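Local coordinates for protein demethylmenaquinone Methyltransferase (Thermus thermophilus, PDB 1J3L) that is of unstated function but belongs to the Aldolase/RraA family of mixed alpha/beta proteins and assembles from three copies of the chain, at residues Phe22-Gly27 and Gly107-Ala112; Ala29-Arg34 and Leu143-Asp148; Thr37-Glu42 and Lys123-Val128; Lys49-Glu54 and Lys84-Val89; Phe61-Gly66 and Val90-Val95. All coordinates share one frame; numbering follows the deposited sequence.

Contact 1: residues Phe22-Gly27 and Gly107-Ala112; sequences FKSFGG and GLLALA
F22 (chi1 -67°) and F25 (chi1 -66°) both set CG anti to the carbonyl carbon, beside the backbone N, yet their rings end on different parts of Gly107-Ala112. L111 takes the same setting, which brings its CD2 over one face of the F22 ring, 4.2 Å from the ring centroid and displaced toward the rim, a CH-pi contact. The F25 ring extends from beside L108 toward A110 and A112, its CE2 lying 3.5 Å from A110 CB.

Between these rings runs a short antiparallel bridge. K23 N donates to A110 O at 2.6 Å, nearly along the C=O axis, and A110 N returns a longer bond of 3.2 Å to K23 O. At the next pair, S24 with L109, which is non-hydrogen-bonded, L109 CD2 packs on S24 CA. Beyond it the chain turns, and L108 O accepts a straight bond from F25 N at 2.7 Å (N-H...O 166°) plus a weak one from G26 N. A water accepts from L108 N at 2.7 Å and also joins S24 OG. Helix 98-101 packs on F25 and L108 through L101.

Regular pairing is thus confined to K23 and S24; past them the polar backbone of L108 is satisfied by two amides gathered on its oxygen and a water on its nitrogen, while apolar groups pack around both ends.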
# COMPACT_ATOMS: atom_id res chain seq x y z
N PHE A 22 2.99 0.04 7.34
CA PHE A 22 1.76 0.06 8.11
C PHE A 22 0.94 1.27 7.66
O PHE A 22 1.50 2.28 7.26
CB PHE A 22 2.04 0.19 9.61
CG PHE A 22 2.73 -0.99 10.21
CD1 PHE A 22 4.11 -1.15 10.08
CD2 PHE A 22 2.02 -1.93 10.95
CE1 PHE A 22 4.77 -2.23 10.68
CE2 PHE A 22 2.66 -3.02 11.56
CZ PHE A 22 4.04 -3.16 11.42
N LYS A 23 -0.38 1.17 7.70
CA LYS A 23 -1.18 2.31 7.32
C LYS A 23 -1.38 3.12 8.60
O LYS A 23 -1.41 2.55 9.68
CB LYS A 23 -2.53 1.87 6.75
CG LYS A 23 -2.39 0.90 5.58
CD LYS A 23 -3.66 0.81 4.74
CE LYS A 23 -3.51 -0.23 3.64
NZ LYS A 23 -4.57 -0.12 2.60
N SER A 24 -1.48 4.43 8.47
CA SER A 24 -1.68 5.27 9.64
C SER A 24 -3.18 5.51 9.77
O SER A 24 -3.80 6.11 8.90
CB SER A 24 -0.93 6.60 9.47
OG SER A 24 -0.76 7.25 10.71
N PHE A 25 -3.76 5.03 10.86
CA PHE A 25 -5.19 5.18 11.09
C PHE A 25 -5.53 6.18 12.20
O PHE A 25 -6.66 6.66 12.28
CB PHE A 25 -5.81 3.81 11.45
CG PHE A 25 -5.77 2.80 10.33
CD1 PHE A 25 -6.70 2.83 9.31
CD2 PHE A 25 -4.82 1.79 10.33
CE1 PHE A 25 -6.70 1.86 8.30
CE2 PHE A 25 -4.80 0.82 9.34
CZ PHE A 25 -5.74 0.85 8.32
N GLY A 26 -4.57 6.47 13.07
CA GLY A 26 -4.82 7.39 14.18
C GLY A 26 -4.73 8.86 13.81
O GLY A 26 -4.39 9.21 12.69
N GLY A 27 -5.05 9.73 14.77
CA GLY A 27 -4.98 11.16 14.52
C GLY A 27 -3.56 11.70 14.60
O GLY A 27 -3.32 12.85 14.25
N GLY A 107 -1.41 7.75 18.15
CA GLY A 107 -0.86 7.11 16.98
C GLY A 107 -1.50 5.74 16.85
O GLY A 107 -1.70 5.06 17.86
N LEU A 108 -1.84 5.36 15.63
CA LEU A 108 -2.45 4.05 15.38
C LEU A 108 -2.04 3.46 14.02
O LEU A 108 -2.55 3.87 12.97
CB LEU A 108 -3.98 4.13 15.47
CG LEU A 108 -4.56 4.48 16.84
CD1 LEU A 108 -6.08 4.57 16.73
CD2 LEU A 108 -4.15 3.43 17.86
N LEU A 109 -1.13 2.49 14.05
CA LEU A 109 -0.66 1.84 12.84
C LEU A 109 -1.18 0.42 12.77
O LEU A 109 -1.32 -0.27 13.78
CB LEU A 109 0.88 1.80 12.80
CG LEU A 109 1.62 3.11 13.03
CD1 LEU A 109 3.14 2.90 12.88
CD2 LEU A 109 1.10 4.14 12.03
N ALA A 110 -1.47 -0.03 11.55
CA ALA A 110 -1.95 -1.38 11.34
C ALA A 110 -1.66 -1.72 9.89
O ALA A 110 -1.35 -0.83 9.09
CB ALA A 110 -3.44 -1.45 11.61
N LEU A 111 -1.73 -3.00 9.55
CA LEU A 111 -1.47 -3.43 8.19
C LEU A 111 -2.69 -3.15 7.32
O LEU A 111 -2.58 -2.91 6.12
CB LEU A 111 -1.13 -4.93 8.16
CG LEU A 111 0.17 -5.31 8.88
CD1 LEU A 111 0.32 -6.83 8.92
CD2 LEU A 111 1.36 -4.65 8.19
N ALA A 112 -3.87 -3.17 7.95
CA ALA A 112 -5.10 -2.93 7.22
C ALA A 112 -6.31 -2.90 8.12
O ALA A 112 -6.26 -3.29 9.29
CB ALA A 112 -5.29 -4.01 6.16
O HOH W 1 -1.62 7.16 13.58

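Contact 2: residues Ala29-Arg34 and Leu143-Asp148; sequences ARFAGR and LLADED
A145, L143 and R30 lose the most surface where Ala29-Arg34 meets Leu143-Asp148, and each is held differently. A145 points its CB to the same sheet face as F31 and L143. F31 has CG in the crowded position between N and the carbonyl carbon (chi1 62°), which lays the ring over A145: CB sits 3.7 Å from the F31 centroid, offset toward the rim, a CH-pi contact. The backbones of this pair are bonded both ways, with A145 N to F31 O at 2.9 Å, nearly along the C=O axis.

L143 is gripped mainly through its backbone. L143 N donates to G33 O at 2.8 Å in an almost linear bond (N-H...O 176°), and G33 N answers to L143 O at 2.9 Å. Its CD2 lies near the F31 ring as well. On the other face A32 CB meets L144 CD2.

R30 leaves the ladder with an extended chain and takes E147 side-on: NE to OE1 at 2.9 Å and NH2 to OE2 at a very short 2.5 Å, both on syn lone pairs. The guanidinium and carboxylate planes are 29° apart, nearly coplanar, which suits a side-on, two-point salt bridge. R4 also binds E147 OE2, so two positive groups share that oxygen. D146 OD1 takes the amide of D148 in an Asx turn that shapes the strand exit.

The ladder, with axes 4.8 Å apart, lies between strand 149-153, which pairs with 142-146, and strand 58-63, whose V59 touches F31 and L143; helix 5-11 packs on L144.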
# COMPACT_ATOMS: atom_id res chain seq x y z
N ALA A 29 0.33 11.24 13.31
CA ALA A 29 1.21 10.60 12.34
C ALA A 29 2.53 10.28 13.04
O ALA A 29 3.21 9.32 12.71
CB ALA A 29 1.45 11.52 11.15
N ARG A 30 2.87 11.10 14.03
CA ARG A 30 4.11 10.92 14.77
C ARG A 30 3.83 10.74 16.26
O ARG A 30 3.07 11.51 16.86
CB ARG A 30 5.03 12.13 14.56
CG ARG A 30 5.46 12.32 13.11
CD ARG A 30 6.31 13.57 12.94
NE ARG A 30 6.86 13.66 11.59
CZ ARG A 30 7.50 14.73 11.11
NH1 ARG A 30 7.67 15.81 11.86
NH2 ARG A 30 7.96 14.73 9.87
N PHE A 31 4.45 9.72 16.84
CA PHE A 31 4.31 9.40 18.25
C PHE A 31 5.48 8.53 18.68
O PHE A 31 6.21 7.98 17.84
CB PHE A 31 2.99 8.66 18.50
CG PHE A 31 2.89 7.33 17.79
CD1 PHE A 31 2.59 7.27 16.44
CD2 PHE A 31 3.09 6.14 18.49
CE1 PHE A 31 2.50 6.03 15.76
CE2 PHE A 31 3.00 4.89 17.84
CZ PHE A 31 2.70 4.84 16.47
N ALA A 32 5.67 8.39 19.99
CA ALA A 32 6.76 7.60 20.53
C ALA A 32 6.52 7.25 22.00
O ALA A 32 5.68 7.87 22.66
CB ALA A 32 8.06 8.39 20.40
N GLY A 33 7.24 6.27 22.51
CA GLY A 33 7.06 5.90 23.90
C GLY A 33 7.68 4.58 24.31
O GLY A 33 8.24 3.85 23.48
N ARG A 34 7.59 4.29 25.60
CA ARG A 34 8.11 3.05 26.15
C ARG A 34 7.23 1.92 25.61
O ARG A 34 6.00 1.98 25.73
CB ARG A 34 8.05 3.08 27.68
CG ARG A 34 8.74 1.90 28.35
CD ARG A 34 8.63 1.94 29.87
NE ARG A 34 9.43 0.88 30.49
CZ ARG A 34 10.76 0.88 30.58
NH1 ARG A 34 11.46 1.89 30.08
NH2 ARG A 34 11.39 -0.13 31.16
N LEU A 143 10.11 3.18 21.52
CA LEU A 143 9.68 3.17 20.13
C LEU A 143 9.42 4.57 19.61
O LEU A 143 8.90 5.44 20.31
CB LEU A 143 8.43 2.30 19.96
CG LEU A 143 7.87 2.19 18.54
CD1 LEU A 143 7.05 0.91 18.40
CD2 LEU A 143 7.02 3.41 18.22
N LEU A 144 9.81 4.77 18.36
CA LEU A 144 9.63 6.04 17.68
C LEU A 144 8.90 5.72 16.39
O LEU A 144 9.22 4.75 15.71
CB LEU A 144 10.99 6.67 17.39
CG LEU A 144 11.49 7.71 18.40
CD1 LEU A 144 13.00 7.71 18.46
CD2 LEU A 144 10.95 9.07 18.01
N ALA A 145 7.91 6.53 16.06
CA ALA A 145 7.15 6.29 14.84
C ALA A 145 6.82 7.57 14.10
O ALA A 145 6.35 8.55 14.69
CB ALA A 145 5.87 5.53 15.17
N ASP A 146 7.06 7.54 12.79
CA ASP A 146 6.76 8.67 11.92
C ASP A 146 6.64 8.19 10.47
O ASP A 146 6.67 6.99 10.21
CB ASP A 146 7.83 9.77 12.05
CG ASP A 146 9.21 9.30 11.65
OD1 ASP A 146 9.33 8.60 10.62
OD2 ASP A 146 10.19 9.64 12.36
N GLU A 147 6.52 9.13 9.54
CA GLU A 147 6.38 8.81 8.12
C GLU A 147 7.50 7.97 7.50
O GLU A 147 7.30 7.37 6.45
CB GLU A 147 6.25 10.10 7.30
CG GLU A 147 7.50 10.96 7.27
CD GLU A 147 7.56 11.97 8.42
OE1 GLU A 147 6.65 11.98 9.28
OE2 GLU A 147 8.53 12.77 8.45
N ASP A 148 8.66 7.92 8.14
CA ASP A 148 9.76 7.13 7.59
C ASP A 148 9.84 5.75 8.21
O ASP A 148 10.73 4.97 7.88
CB ASP A 148 11.11 7.84 7.78
CG ASP A 148 11.19 9.16 7.04
OD1 ASP A 148 10.94 9.18 5.81
OD2 ASP A 148 11.50 10.19 7.68

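Contact 3: residues Thr37-Glu42 and Lys123-Val128; sequences TLRVFE and KGEVDV
T37 holds OG1 in the crowded position between N and the carbonyl carbon (chi1 68°), and from there the hydroxyl donates to V128 O at 2.8 Å, approaching from above the carbonyl plane. R39 starts straight, CG anti to the backbone N, runs extended to CD and bends at chi3 (-63°), so that it lies alongside E125, pointing the same way. Its NH1 forms a salt bridge to E125 OE2 at 2.7 Å, although the angle makes the hydrogen bond weak. V128 CG2 crosses near the same nitrogen, 3.2 Å from R39 NH1, while R39 NH2 is taken by P129 O. L38, with CG anti to N, turns CD1 along the partner backbone, 3.0 Å from E125 O and 3.9 Å from V126 CG2.

Between the backbones, R39 and E125 form an antiparallel hydrogen-bonded pair, R39 N to E125 O and E125 N to R39 O, both 2.9 Å. D127 N then donates to T37 O at 3.0 Å. D127 OD2 pairs with R36, and L46 of helix 45-51 packs on L38, V40 and V126.

Reciprocal bonds at R39-E125, beside the non-hydrogen-bonded pair L38-V126, mark a short antiparallel ladder of two bridges that lays strand 125-126 along the end of strand 31-39 in the mixed sheet.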
# COMPACT_ATOMS: atom_id res chain seq x y z
N THR A 37 4.42 -4.90 24.95
CA THR A 37 4.07 -5.86 23.91
C THR A 37 2.91 -6.77 24.25
O THR A 37 2.47 -6.87 25.40
CB THR A 37 5.26 -6.77 23.57
OG1 THR A 37 5.56 -7.62 24.68
CG2 THR A 37 6.49 -5.92 23.23
N LEU A 38 2.42 -7.44 23.22
CA LEU A 38 1.30 -8.35 23.35
C LEU A 38 1.25 -9.24 22.11
O LEU A 38 1.43 -8.77 20.98
CB LEU A 38 0.02 -7.54 23.48
CG LEU A 38 -1.31 -8.23 23.71
CD1 LEU A 38 -1.23 -9.13 24.93
CD2 LEU A 38 -2.39 -7.17 23.88
N ARG A 39 1.02 -10.53 22.33
CA ARG A 39 0.92 -11.47 21.24
C ARG A 39 -0.43 -12.14 21.33
O ARG A 39 -0.80 -12.69 22.37
CB ARG A 39 2.03 -12.52 21.32
CG ARG A 39 1.92 -13.58 20.23
CD ARG A 39 3.04 -14.60 20.31
NE ARG A 39 4.34 -13.99 20.08
CZ ARG A 39 5.32 -13.96 20.98
NH1 ARG A 39 5.15 -14.50 22.18
NH2 ARG A 39 6.48 -13.37 20.68
N VAL A 40 -1.19 -12.08 20.24
CA VAL A 40 -2.50 -12.69 20.18
C VAL A 40 -2.77 -13.08 18.75
O VAL A 40 -1.98 -12.79 17.84
CB VAL A 40 -3.63 -11.73 20.63
CG1 VAL A 40 -3.43 -11.31 22.05
CG2 VAL A 40 -3.68 -10.50 19.70
N PHE A 41 -3.89 -13.76 18.54
CA PHE A 41 -4.26 -14.15 17.20
C PHE A 41 -5.77 -14.09 17.13
O PHE A 41 -6.45 -14.86 17.80
CB PHE A 41 -3.78 -15.56 16.87
CG PHE A 41 -3.99 -15.93 15.42
CD1 PHE A 41 -3.11 -15.48 14.44
CD2 PHE A 41 -5.11 -16.68 15.03
CE1 PHE A 41 -3.33 -15.76 13.09
CE2 PHE A 41 -5.33 -16.97 13.68
CZ PHE A 41 -4.44 -16.50 12.70
N GLU A 42 -6.28 -13.16 16.34
CA GLU A 42 -7.71 -13.00 16.18
C GLU A 42 -8.52 -13.04 17.46
O GLU A 42 -9.64 -13.55 17.48
CB GLU A 42 -8.22 -14.04 15.18
CG GLU A 42 -7.54 -13.90 13.84
CD GLU A 42 -7.90 -14.97 12.86
OE1 GLU A 42 -8.70 -15.87 13.22
OE2 GLU A 42 -7.39 -14.90 11.71
N LYS A 123 -6.96 -15.41 24.89
CA LYS A 123 -5.71 -16.13 24.61
C LYS A 123 -4.64 -15.12 24.21
O LYS A 123 -4.94 -14.11 23.58
CB LYS A 123 -5.92 -17.13 23.46
CG LYS A 123 -6.76 -18.37 23.83
CD LYS A 123 -7.22 -19.16 22.59
CE LYS A 123 -6.06 -19.65 21.72
NZ LYS A 123 -5.16 -20.63 22.41
N GLY A 124 -3.39 -15.40 24.57
CA GLY A 124 -2.31 -14.50 24.23
C GLY A 124 -1.30 -14.29 25.34
O GLY A 124 -1.53 -14.68 26.48
N GLU A 125 -0.18 -13.66 24.99
CA GLU A 125 0.89 -13.39 25.94
C GLU A 125 1.12 -11.89 26.12
O GLU A 125 1.03 -11.12 25.17
CB GLU A 125 2.19 -14.03 25.44
CG GLU A 125 2.04 -15.43 24.89
CD GLU A 125 3.35 -15.97 24.33
OE1 GLU A 125 4.33 -16.08 25.10
OE2 GLU A 125 3.41 -16.28 23.12
N VAL A 126 1.43 -11.50 27.35
CA VAL A 126 1.67 -10.10 27.67
C VAL A 126 3.15 -9.81 27.98
O VAL A 126 3.81 -10.58 28.67
CB VAL A 126 0.82 -9.68 28.89
CG1 VAL A 126 0.94 -8.18 29.11
CG2 VAL A 126 -0.63 -10.09 28.66
N ASP A 127 3.64 -8.70 27.45
CA ASP A 127 5.03 -8.26 27.62
C ASP A 127 6.10 -9.33 27.36
O ASP A 127 7.00 -9.53 28.18
CB ASP A 127 5.22 -7.64 29.01
CG ASP A 127 4.68 -6.20 29.09
OD1 ASP A 127 5.08 -5.36 28.25
OD2 ASP A 127 3.88 -5.91 29.99
N VAL A 128 5.99 -10.00 26.21
CA VAL A 128 6.95 -11.02 25.80
C VAL A 128 7.72 -10.53 24.59
O VAL A 128 7.23 -9.67 23.85
CB VAL A 128 6.27 -12.34 25.39
CG1 VAL A 128 5.59 -12.98 26.58
CG2 VAL A 128 5.29 -12.07 24.27

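Contact 4: residues Lys49-Glu54 and Lys84-Val89; sequences KVLEEE and KGWAGV
A Schellman motif ends helix 75-83, with G85 at positive phi, and the K84 and W86 side chains on either side of that glycine pack on the end of helix 45-51 and the loop that follows. The W86 indole is roofed by L51: with chi1 -78° the leucine sends CD2 to 3.5 Å from the centroid of the five-membered ring, only 6° off its normal, a CH-pi contact over the ring face. W86 NE1 divides its hydrogen between two carbonyls, L51 O at 3.1 Å and E53 O at 3.2 Å, both bonds bent and weak. V50 CG1 touches the six-membered ring at CH2.

K84 points toward Lys49-Glu54 and bends at chi2 (-65°), so its chain passes the carbonyls of L51 and E52, CG lying 3.2 Å from L51 O. NZ then forms a salt bridge at 2.9 Å to E54 OE2, which accepts on its anti lone pair. E52 OE2 belongs to R80, and E53 OE1 to R36.

L51 O and E53 O thus share the indole N-H, through bonds that would favour this ring orientation, and E52 O takes a water that also accepts from K84 NZ at 2.8 Å. The ammonium itself goes to the E54 carboxylate, and its charge would be expected to ease the negative potential gathered at the helix end.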
# COMPACT_ATOMS: atom_id res chain seq x y z
N LYS A 49 -7.98 -5.42 28.18
CA LYS A 49 -7.45 -5.48 29.54
C LYS A 49 -6.18 -4.63 29.71
O LYS A 49 -6.07 -3.82 30.63
CB LYS A 49 -7.15 -6.92 29.93
CG LYS A 49 -7.16 -7.15 31.44
CD LYS A 49 -6.76 -8.57 31.81
CE LYS A 49 -6.88 -8.80 33.31
NZ LYS A 49 -6.08 -7.80 34.07
N VAL A 50 -5.22 -4.82 28.81
CA VAL A 50 -3.97 -4.08 28.86
C VAL A 50 -4.11 -2.56 28.62
O VAL A 50 -3.48 -1.77 29.31
CB VAL A 50 -2.93 -4.66 27.86
CG1 VAL A 50 -1.66 -3.81 27.84
CG2 VAL A 50 -2.58 -6.10 28.26
N LEU A 51 -4.93 -2.15 27.65
CA LEU A 51 -5.09 -0.72 27.39
C LEU A 51 -5.81 -0.01 28.52
O LEU A 51 -5.86 1.22 28.56
CB LEU A 51 -5.83 -0.48 26.07
CG LEU A 51 -5.04 -0.64 24.77
CD1 LEU A 51 -5.97 -0.42 23.60
CD2 LEU A 51 -3.91 0.37 24.71
N GLU A 52 -6.36 -0.78 29.45
CA GLU A 52 -7.08 -0.21 30.58
C GLU A 52 -6.07 0.15 31.66
O GLU A 52 -6.41 0.83 32.64
CB GLU A 52 -8.08 -1.23 31.12
CG GLU A 52 -9.25 -0.61 31.86
CD GLU A 52 -10.09 0.28 30.96
OE1 GLU A 52 -10.75 -0.26 30.04
OE2 GLU A 52 -10.08 1.51 31.17
N GLU A 53 -4.84 -0.33 31.49
CA GLU A 53 -3.79 -0.04 32.45
C GLU A 53 -3.18 1.28 32.03
O GLU A 53 -3.14 1.59 30.84
CB GLU A 53 -2.73 -1.15 32.45
CG GLU A 53 -3.37 -2.53 32.41
CD GLU A 53 -2.46 -3.63 32.90
OE1 GLU A 53 -1.26 -3.63 32.55
OE2 GLU A 53 -2.95 -4.51 33.63
N GLU A 54 -2.75 2.09 32.99
CA GLU A 54 -2.19 3.35 32.60
C GLU A 54 -1.04 3.28 31.62
O GLU A 54 -0.04 2.62 31.88
CB GLU A 54 -1.92 4.23 33.84
CG GLU A 54 -3.13 5.23 34.02
CD GLU A 54 -4.00 5.15 35.32
OE1 GLU A 54 -3.57 5.66 36.38
OE2 GLU A 54 -5.14 4.64 35.28
N LYS A 84 -6.68 6.58 28.63
CA LYS A 84 -5.71 6.02 29.56
C LYS A 84 -4.30 6.58 29.36
O LYS A 84 -3.36 6.16 30.03
CB LYS A 84 -5.70 4.49 29.46
CG LYS A 84 -6.82 3.81 30.24
CD LYS A 84 -6.64 4.06 31.72
CE LYS A 84 -7.76 3.46 32.54
NZ LYS A 84 -7.48 3.65 33.98
N GLY A 85 -4.17 7.50 28.41
CA GLY A 85 -2.89 8.15 28.16
C GLY A 85 -1.90 7.52 27.19
O GLY A 85 -0.80 8.03 27.00
N TRP A 86 -2.27 6.40 26.59
CA TRP A 86 -1.36 5.76 25.66
C TRP A 86 -0.92 6.74 24.58
O TRP A 86 -1.71 7.55 24.09
CB TRP A 86 -2.04 4.54 25.02
CG TRP A 86 -2.27 3.46 26.00
CD1 TRP A 86 -3.28 3.38 26.90
CD2 TRP A 86 -1.39 2.37 26.28
NE1 TRP A 86 -3.08 2.31 27.74
CE2 TRP A 86 -1.93 1.67 27.38
CE3 TRP A 86 -0.19 1.91 25.71
CZ2 TRP A 86 -1.31 0.55 27.94
CZ3 TRP A 86 0.42 0.80 26.26
CH2 TRP A 86 -0.15 0.12 27.36
N ALA A 87 0.36 6.67 24.23
CA ALA A 87 0.90 7.55 23.19
C ALA A 87 0.56 6.98 21.82
O ALA A 87 0.39 7.72 20.85
CB ALA A 87 2.41 7.67 23.34
N GLY A 88 0.44 5.66 21.75
CA GLY A 88 0.12 5.02 20.49
C GLY A 88 0.02 3.50 20.56
O GLY A 88 0.41 2.87 21.54
N VAL A 89 -0.51 2.93 19.49
CA VAL A 89 -0.68 1.49 19.36
C VAL A 89 -0.19 1.07 17.98
O VAL A 89 -0.52 1.72 16.97
CB VAL A 89 -2.17 1.08 19.47
CG1 VAL A 89 -2.29 -0.44 19.63
CG2 VAL A 89 -2.84 1.82 20.62
O HOH W 2 -5.50 1.85 34.77

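Contact 5: residues Phe61-Gly66 and Val90-Val95; sequences FVDGGG and VVHGAV
V62 and H92 stand at the centre of the first shell, a parallel ladder in which V62 N donates to V90 O and H92 N to V62 O, each 2.7 Å long and nearly along the C=O axis. The strand axes run 4.7 Å apart at 11°, and the register pairs F61 with V90, V62 with V91 and D63 with H92. On the face shared by F61, D63, V90 and H92, the phenyl ring and the valine lie side by side; V90 CG1 sits over the ring centre in a CH-pi contact, 3.7 Å from the F61 centroid and 12° off its normal. On the other face V62 CB and V91 CG2 make a looser apolar contact.

Beyond the ladder, H92 O takes over as acceptor, with G64 N at 2.8 Å coming from above the carbonyl plane. The glycine loop then folds across the imidazole: G66 CA is centred over one face of the H92 ring, 3.9 Å from its centroid, a second CH-pi contact, and D63 OD1 lies at the ring edge, 3.7 Å from H92 ND1.

D63 positions that loop. With CG anti to the backbone N (chi1 -176°), its OD1 receives G65 N at 2.7 Å, an Asx turn, while H92 is itself the centre of an inverse gamma turn. Further out, V132 packs on F61, D63 and H92, and L72 on V62 and V91.

Two adjacent parallel strands with loops curling at their C-terminal ends, joined through helix 75-83, form a beta-alpha-beta unit in the mixed sheet of this RraA-like fold.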
# COMPACT_ATOMS: atom_id res chain seq x y z
N PHE A 61 2.55 -2.45 21.32
CA PHE A 61 2.84 -3.11 20.06
C PHE A 61 2.10 -4.44 20.10
O PHE A 61 2.43 -5.32 20.90
CB PHE A 61 4.35 -3.34 19.92
CG PHE A 61 4.82 -3.51 18.50
CD1 PHE A 61 4.31 -4.52 17.70
CD2 PHE A 61 5.78 -2.67 17.97
CE1 PHE A 61 4.74 -4.68 16.39
CE2 PHE A 61 6.22 -2.83 16.66
CZ PHE A 61 5.71 -3.84 15.88
N VAL A 62 1.08 -4.58 19.27
CA VAL A 62 0.29 -5.80 19.23
C VAL A 62 0.66 -6.68 18.05
O VAL A 62 0.50 -6.29 16.89
CB VAL A 62 -1.21 -5.50 19.13
CG1 VAL A 62 -2.00 -6.79 19.21
CG2 VAL A 62 -1.62 -4.54 20.22
N ASP A 63 1.18 -7.86 18.36
CA ASP A 63 1.54 -8.81 17.31
C ASP A 63 0.33 -9.70 17.07
O ASP A 63 -0.01 -10.54 17.91
CB ASP A 63 2.72 -9.66 17.76
CG ASP A 63 3.20 -10.58 16.67
OD1 ASP A 63 2.35 -11.06 15.89
OD2 ASP A 63 4.42 -10.84 16.60
N GLY A 64 -0.35 -9.50 15.94
CA GLY A 64 -1.52 -10.30 15.63
C GLY A 64 -1.21 -11.41 14.66
O GLY A 64 -2.10 -11.96 14.00
N GLY A 65 0.06 -11.76 14.56
CA GLY A 65 0.44 -12.81 13.63
C GLY A 65 0.24 -12.32 12.21
O GLY A 65 0.30 -13.10 11.26
N GLY A 66 0.00 -11.01 12.08
CA GLY A 66 -0.20 -10.40 10.78
C GLY A 66 -1.56 -10.67 10.17
O GLY A 66 -1.81 -10.28 9.03
N VAL A 90 0.62 0.02 17.93
CA VAL A 90 1.11 -0.49 16.65
C VAL A 90 0.57 -1.90 16.51
O VAL A 90 0.83 -2.76 17.34
CB VAL A 90 2.63 -0.53 16.59
CG1 VAL A 90 3.06 -1.31 15.37
CG2 VAL A 90 3.19 0.88 16.53
N VAL A 91 -0.20 -2.14 15.46
CA VAL A 91 -0.78 -3.45 15.26
C VAL A 91 -0.23 -4.22 14.07
O VAL A 91 -0.39 -3.80 12.92
CB VAL A 91 -2.33 -3.35 15.10
CG1 VAL A 91 -2.94 -4.73 14.95
CG2 VAL A 91 -2.93 -2.64 16.30
N HIS A 92 0.44 -5.33 14.35
CA HIS A 92 0.93 -6.18 13.28
C HIS A 92 -0.29 -7.04 13.03
O HIS A 92 -0.38 -8.16 13.53
CB HIS A 92 2.09 -7.06 13.72
CG HIS A 92 2.66 -7.88 12.60
ND1 HIS A 92 3.00 -9.21 12.74
CD2 HIS A 92 2.97 -7.55 11.33
CE1 HIS A 92 3.49 -9.66 11.61
NE2 HIS A 92 3.49 -8.67 10.73
N GLY A 93 -1.24 -6.47 12.30
CA GLY A 93 -2.50 -7.14 12.02
C GLY A 93 -3.51 -6.08 11.60
O GLY A 93 -3.12 -5.02 11.10
N ALA A 94 -4.80 -6.34 11.84
CA ALA A 94 -5.82 -5.39 11.42
C ALA A 94 -6.61 -4.71 12.52
O ALA A 94 -6.61 -5.15 13.68
CB ALA A 94 -6.78 -6.08 10.44
N VAL A 95 -7.28 -3.62 12.13
CA VAL A 95 -8.11 -2.81 13.01
C VAL A 95 -9.43 -2.52 12.27
O VAL A 95 -9.60 -2.99 11.14
CB VAL A 95 -7.41 -1.45 13.34
CG1 VAL A 95 -6.04 -1.70 13.99
CG2 VAL A 95 -7.26 -0.60 12.08

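In the fold
All five contacts reach one mixed sheet. Contacts 2 and 3 share strand 31-39, their centres about 21 Å apart on opposite sides of the chain's centre; contacts 4 and 5 share strand 88-92. Strand 58-63 of contact 5 lies between 31-39 and 88-92, and 88-92 in turn neighbours strand 107-110 of contact 1, whose centre is about 10 Å from that of contact 5. Along the chain, contacts 4 and 5 alternate, and both are nested inside the loops closed by contacts 1, 2 and 3, while contact 3 is nested within contact 2. The parallel core is thus enclosed by long-range antiparallel pairings that tie early strands to late ones.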